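Local coordinates for putative peptide ABC-transport system periplasmic peptide-binding protein (Campylobacter jejuni, PDB 4OEU), which probably serves as the periplasmic binding protein of a peptide-type ABC transporter, belonging to solute-binding protein family 5, and here holds nickel and histidine, at residues R242-N247 with S379-W384. Sequence-based numbering, arbitrary orientation.
Sequences RALMFN and SFLIGW. With HIS (histidine), chain D.
Ala243 and Ile382 face each other as a hydrogen-bonded pair of antiparallel strands, in which Ala243 N donates a hydrogen bond to Ile382 O at 3.0 Å and Ile382 N donates one back to Ala243 O at 2.8 Å. Two residues further along strand 242-246, Met245 pairs in the same way with Phe380; the bond from Met245 N to Phe380 O is nearly straight (2.7 Å, 170° at the hydrogen). On the face carrying these four side chains, CG of Met245 lies anti to the backbone N (chi1 172°), and a bend at chi3 brings CE to 3.7 Å from Phe380 CB; Ile382 CG2 packs against Met245 CB. On the other face Leu244 CD1 touches Ser379 OG, itself bonded to Glu334 O, while Arg242 brings NH1 to 3.5 Å from Gly383 CA, where there is no side chain, and bridges to Asp240 through NH2. Beyond the pair, Gly383 N donates to OXT of the bound histidine at 2.9 Å, and Trp384 presents a ring face to the ligand N; strand 379-384 thus lines part of the site holding the histidine. Arg344 also binds this histidine. Helix 342-357 covers Arg242 and Leu381, and the two strands continue the sheet between strands 454-467 and 329-338.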
ATOM      1  N   ARG A 242       0.216  -9.955   5.059  1.00 36.70           N
ATOM      2  CA  ARG A 242      -1.005 -10.614   4.617  1.00 37.52           C
ATOM      3  C   ARG A 242      -1.836 -10.926   5.849  1.00 37.04           C
ATOM      4  O   ARG A 242      -1.295 -11.153   6.936  1.00 35.58           O
ATOM      5  CB  ARG A 242      -0.707 -11.895   3.821  1.00 39.22           C
ATOM      6  CG  ARG A 242       0.017 -11.662   2.508  1.00 40.34           C
ATOM      7  CD  ARG A 242      -0.927 -11.102   1.441  1.00 39.72           C
ATOM      8  NE  ARG A 242      -0.184 -10.541   0.318  1.00 39.17           N
ATOM      9  CZ  ARG A 242       0.345  -9.320   0.329  1.00 38.96           C
ATOM     10  NH1 ARG A 242       0.195  -8.547   1.397  1.00 36.93           N
ATOM     11  NH2 ARG A 242       1.011  -8.862  -0.723  1.00 39.57           N
ATOM     12  N   ALA A 243      -3.151 -10.923   5.677  1.00 35.63           N
ATOM     13  CA  ALA A 243      -4.060 -11.165   6.783  1.00 35.59           C
ATOM     14  C   ALA A 243      -5.412 -11.623   6.261  1.00 35.68           C
ATOM     15  O   ALA A 243      -5.681 -11.558   5.059  1.00 36.09           O
ATOM     16  CB  ALA A 243      -4.215  -9.905   7.637  1.00 33.61           C
ATOM     17  N   LEU A 244      -6.251 -12.112   7.166  1.00 35.87           N
ATOM     18  CA  LEU A 244      -7.641 -12.394   6.840  1.00 36.09           C
ATOM     19  C   LEU A 244      -8.516 -11.237   7.295  1.00 35.73           C
ATOM     20  O   LEU A 244      -8.600 -10.953   8.488  1.00 36.07           O
ATOM     21  CB  LEU A 244      -8.114 -13.700   7.489  1.00 36.65           C
ATOM     22  CG  LEU A 244      -9.580 -14.022   7.188  1.00 37.58           C
ATOM     23  CD1 LEU A 244      -9.760 -14.313   5.699  1.00 38.38           C
ATOM     24  CD2 LEU A 244     -10.074 -15.200   8.018  1.00 38.91           C
ATOM     25  N   MET A 245      -9.168 -10.574   6.345  1.00 34.81           N
ATOM     26  CA  MET A 245     -10.070  -9.480   6.673  1.00 35.21           C
ATOM     27  C   MET A 245     -11.433 -10.020   7.063  1.00 38.06           C
ATOM     28  O   MET A 245     -12.107 -10.657   6.255  1.00 41.19           O
ATOM     29  CB  MET A 245     -10.221  -8.524   5.482  1.00 31.21           C
ATOM     30  CG  MET A 245     -11.293  -7.451   5.674  1.00 31.01           C
ATOM     31  SD  MET A 245     -12.046  -6.901   4.113  1.00 34.90           S
ATOM     32  CE  MET A 245     -13.356  -8.118   3.955  1.00 31.16           C
ATOM     33  N   PHE A 246     -11.845  -9.774   8.299  1.00 36.90           N
ATOM     34  CA  PHE A 246     -13.206 -10.100   8.691  1.00 36.66           C
ATOM     35  C   PHE A 246     -14.155  -9.058   8.121  1.00 34.93           C
ATOM     36  O   PHE A 246     -13.863  -7.869   8.167  1.00 32.71           O
ATOM     37  CB  PHE A 246     -13.347 -10.156  10.213  1.00 38.41           C
ATOM     38  CG  PHE A 246     -12.521 -11.221  10.865  1.00 38.66           C
ATOM     39  CD1 PHE A 246     -12.702 -12.555  10.528  1.00 39.64           C
ATOM     40  CD2 PHE A 246     -11.582 -10.897  11.834  1.00 40.04           C
ATOM     41  CE1 PHE A 246     -11.949 -13.546  11.135  1.00 42.00           C
ATOM     42  CE2 PHE A 246     -10.831 -11.889  12.457  1.00 41.54           C
ATOM     43  CZ  PHE A 246     -11.016 -13.209  12.103  1.00 42.61           C
ATOM     44  N   ASN A 247     -15.286  -9.497   7.577  1.00 42.87           N
ATOM     45  CA  ASN A 247     -16.369  -8.571   7.273  1.00 43.68           C
ATOM     46  C   ASN A 247     -17.301  -8.549   8.464  1.00 46.08           C
ATOM     47  O   ASN A 247     -17.952  -9.544   8.755  1.00 49.43           O
ATOM     48  CB  ASN A 247     -17.122  -8.977   6.002  1.00 44.76           C
ATOM     49  CG  ASN A 247     -18.126  -7.925   5.541  1.00 45.70           C
ATOM     50  OD1 ASN A 247     -18.646  -7.149   6.344  1.00 47.86           O
ATOM     51  ND2 ASN A 247     -18.421  -7.915   4.245  1.00 43.83           N
ATOM     52  N   SER A 379     -15.251 -12.924   4.210  1.00 39.23           N
ATOM     53  CA  SER A 379     -13.884 -12.694   4.664  1.00 37.70           C
ATOM     54  C   SER A 379     -12.986 -12.697   3.442  1.00 37.19           C
ATOM     55  O   SER A 379     -13.335 -13.268   2.413  1.00 37.46           O
ATOM     56  CB  SER A 379     -13.453 -13.748   5.691  1.00 37.07           C
ATOM     57  OG  SER A 379     -13.249 -15.003   5.076  1.00 37.52           O
ATOM     58  N   PHE A 380     -11.826 -12.063   3.559  1.00 36.38           N
ATOM     59  CA  PHE A 380     -10.987 -11.794   2.394  1.00 35.77           C
ATOM     60  C   PHE A 380      -9.522 -11.844   2.761  1.00 35.15           C
ATOM     61  O   PHE A 380      -9.098 -11.281   3.775  1.00 34.47           O
ATOM     62  CB  PHE A 380     -11.355 -10.422   1.805  1.00 35.25           C
ATOM     63  CG  PHE A 380     -10.483  -9.965   0.662  1.00 34.55           C
ATOM     64  CD1 PHE A 380     -10.541 -10.590  -0.580  1.00 34.83           C
ATOM     65  CD2 PHE A 380      -9.662  -8.854   0.807  1.00 34.05           C
ATOM     66  CE1 PHE A 380      -9.758 -10.141  -1.642  1.00 33.25           C
ATOM     67  CE2 PHE A 380      -8.879  -8.399  -0.251  1.00 32.80           C
ATOM     68  CZ  PHE A 380      -8.927  -9.045  -1.474  1.00 32.41           C
ATOM     69  N   LEU A 381      -8.743 -12.559   1.966  1.00 35.39           N
ATOM     70  CA  LEU A 381      -7.321 -12.586   2.228  1.00 36.97           C
ATOM     71  C   LEU A 381      -6.671 -11.296   1.720  1.00 35.01           C
ATOM     72  O   LEU A 381      -6.346 -11.153   0.532  1.00 33.34           O
ATOM     73  CB  LEU A 381      -6.675 -13.803   1.603  1.00 40.64           C
ATOM     74  CG  LEU A 381      -5.545 -14.190   2.547  1.00 45.01           C
ATOM     75  CD1 LEU A 381      -6.089 -14.817   3.835  1.00 46.30           C
ATOM     76  CD2 LEU A 381      -4.669 -15.130   1.849  1.00 47.92           C
ATOM     77  N   ILE A 382      -6.472 -10.375   2.654  1.00 32.90           N
ATOM     78  CA  ILE A 382      -6.135  -9.001   2.356  1.00 32.26           C
ATOM     79  C   ILE A 382      -4.650  -8.751   2.583  1.00 36.05           C
ATOM     80  O   ILE A 382      -3.940  -9.609   3.132  1.00 38.04           O
ATOM     81  CB  ILE A 382      -6.964  -8.040   3.233  1.00 30.61           C
ATOM     82  CG1 ILE A 382      -7.084  -6.654   2.588  1.00 28.25           C
ATOM     83  CG2 ILE A 382      -6.377  -7.958   4.631  1.00 31.33           C
ATOM     84  CD1 ILE A 382      -8.234  -5.840   3.131  1.00 26.68           C
ATOM     85  N   GLY A 383      -4.185  -7.591   2.121  1.00 35.20           N
ATOM     86  CA  GLY A 383      -2.833  -7.131   2.366  1.00 34.63           C
ATOM     87  C   GLY A 383      -2.742  -5.614   2.424  1.00 33.46           C
ATOM     88  O   GLY A 383      -3.496  -4.906   1.744  1.00 30.91           O
ATOM     89  N   TRP A 384      -1.824  -5.121   3.254  1.00 34.31           N
ATOM     90  CA  TRP A 384      -1.516  -3.692   3.369  1.00 32.61           C
ATOM     91  C   TRP A 384      -0.088  -3.521   3.868  1.00 32.98           C
ATOM     92  O   TRP A 384       0.573  -4.494   4.233  1.00 32.15           O
ATOM     93  CB  TRP A 384      -2.461  -2.984   4.342  1.00 32.44           C
ATOM     94  CG  TRP A 384      -3.901  -2.913   3.933  1.00 30.48           C
ATOM     95  CD1 TRP A 384      -4.941  -3.585   4.501  1.00 30.97           C
ATOM     96  CD2 TRP A 384      -4.462  -2.105   2.896  1.00 28.14           C
ATOM     97  NE1 TRP A 384      -6.117  -3.248   3.875  1.00 30.21           N
ATOM     98  CE2 TRP A 384      -5.851  -2.346   2.883  1.00 28.30           C
ATOM     99  CE3 TRP A 384      -3.926  -1.205   1.973  1.00 27.17           C
ATOM    100  CZ2 TRP A 384      -6.712  -1.724   1.977  1.00 27.06           C
ATOM    101  CZ3 TRP A 384      -4.784  -0.580   1.078  1.00 27.70           C
ATOM    102  CH2 TRP A 384      -6.162  -0.845   1.086  1.00 25.98           C
TER
HETATM  103  N   HIS D 502      -4.694  -3.654  -0.879  1.00 25.80           N
HETATM  104  CA  HIS D 502      -5.684  -4.695  -0.617  1.00 26.81           C
HETATM  105  C   HIS D 502      -5.062  -6.075  -0.763  1.00 27.92           C
HETATM  106  O   HIS D 502      -3.973  -6.192  -1.314  1.00 27.85           O
HETATM  107  CB  HIS D 502      -6.862  -4.567  -1.583  1.00 27.31           C
HETATM  108  CG  HIS D 502      -6.509  -4.844  -3.009  1.00 28.42           C
HETATM  109  ND1 HIS D 502      -5.265  -4.537  -3.545  1.00 29.90           N
HETATM  110  CD2 HIS D 502      -7.215  -5.394  -4.026  1.00 29.98           C
HETATM  111  CE1 HIS D 502      -5.237  -4.882  -4.815  1.00 31.31           C
HETATM  112  NE2 HIS D 502      -6.409  -5.410  -5.135  1.00 31.86           N
HETATM  113  OXT HIS D 502      -5.643  -7.099  -0.389  1.00 28.15           O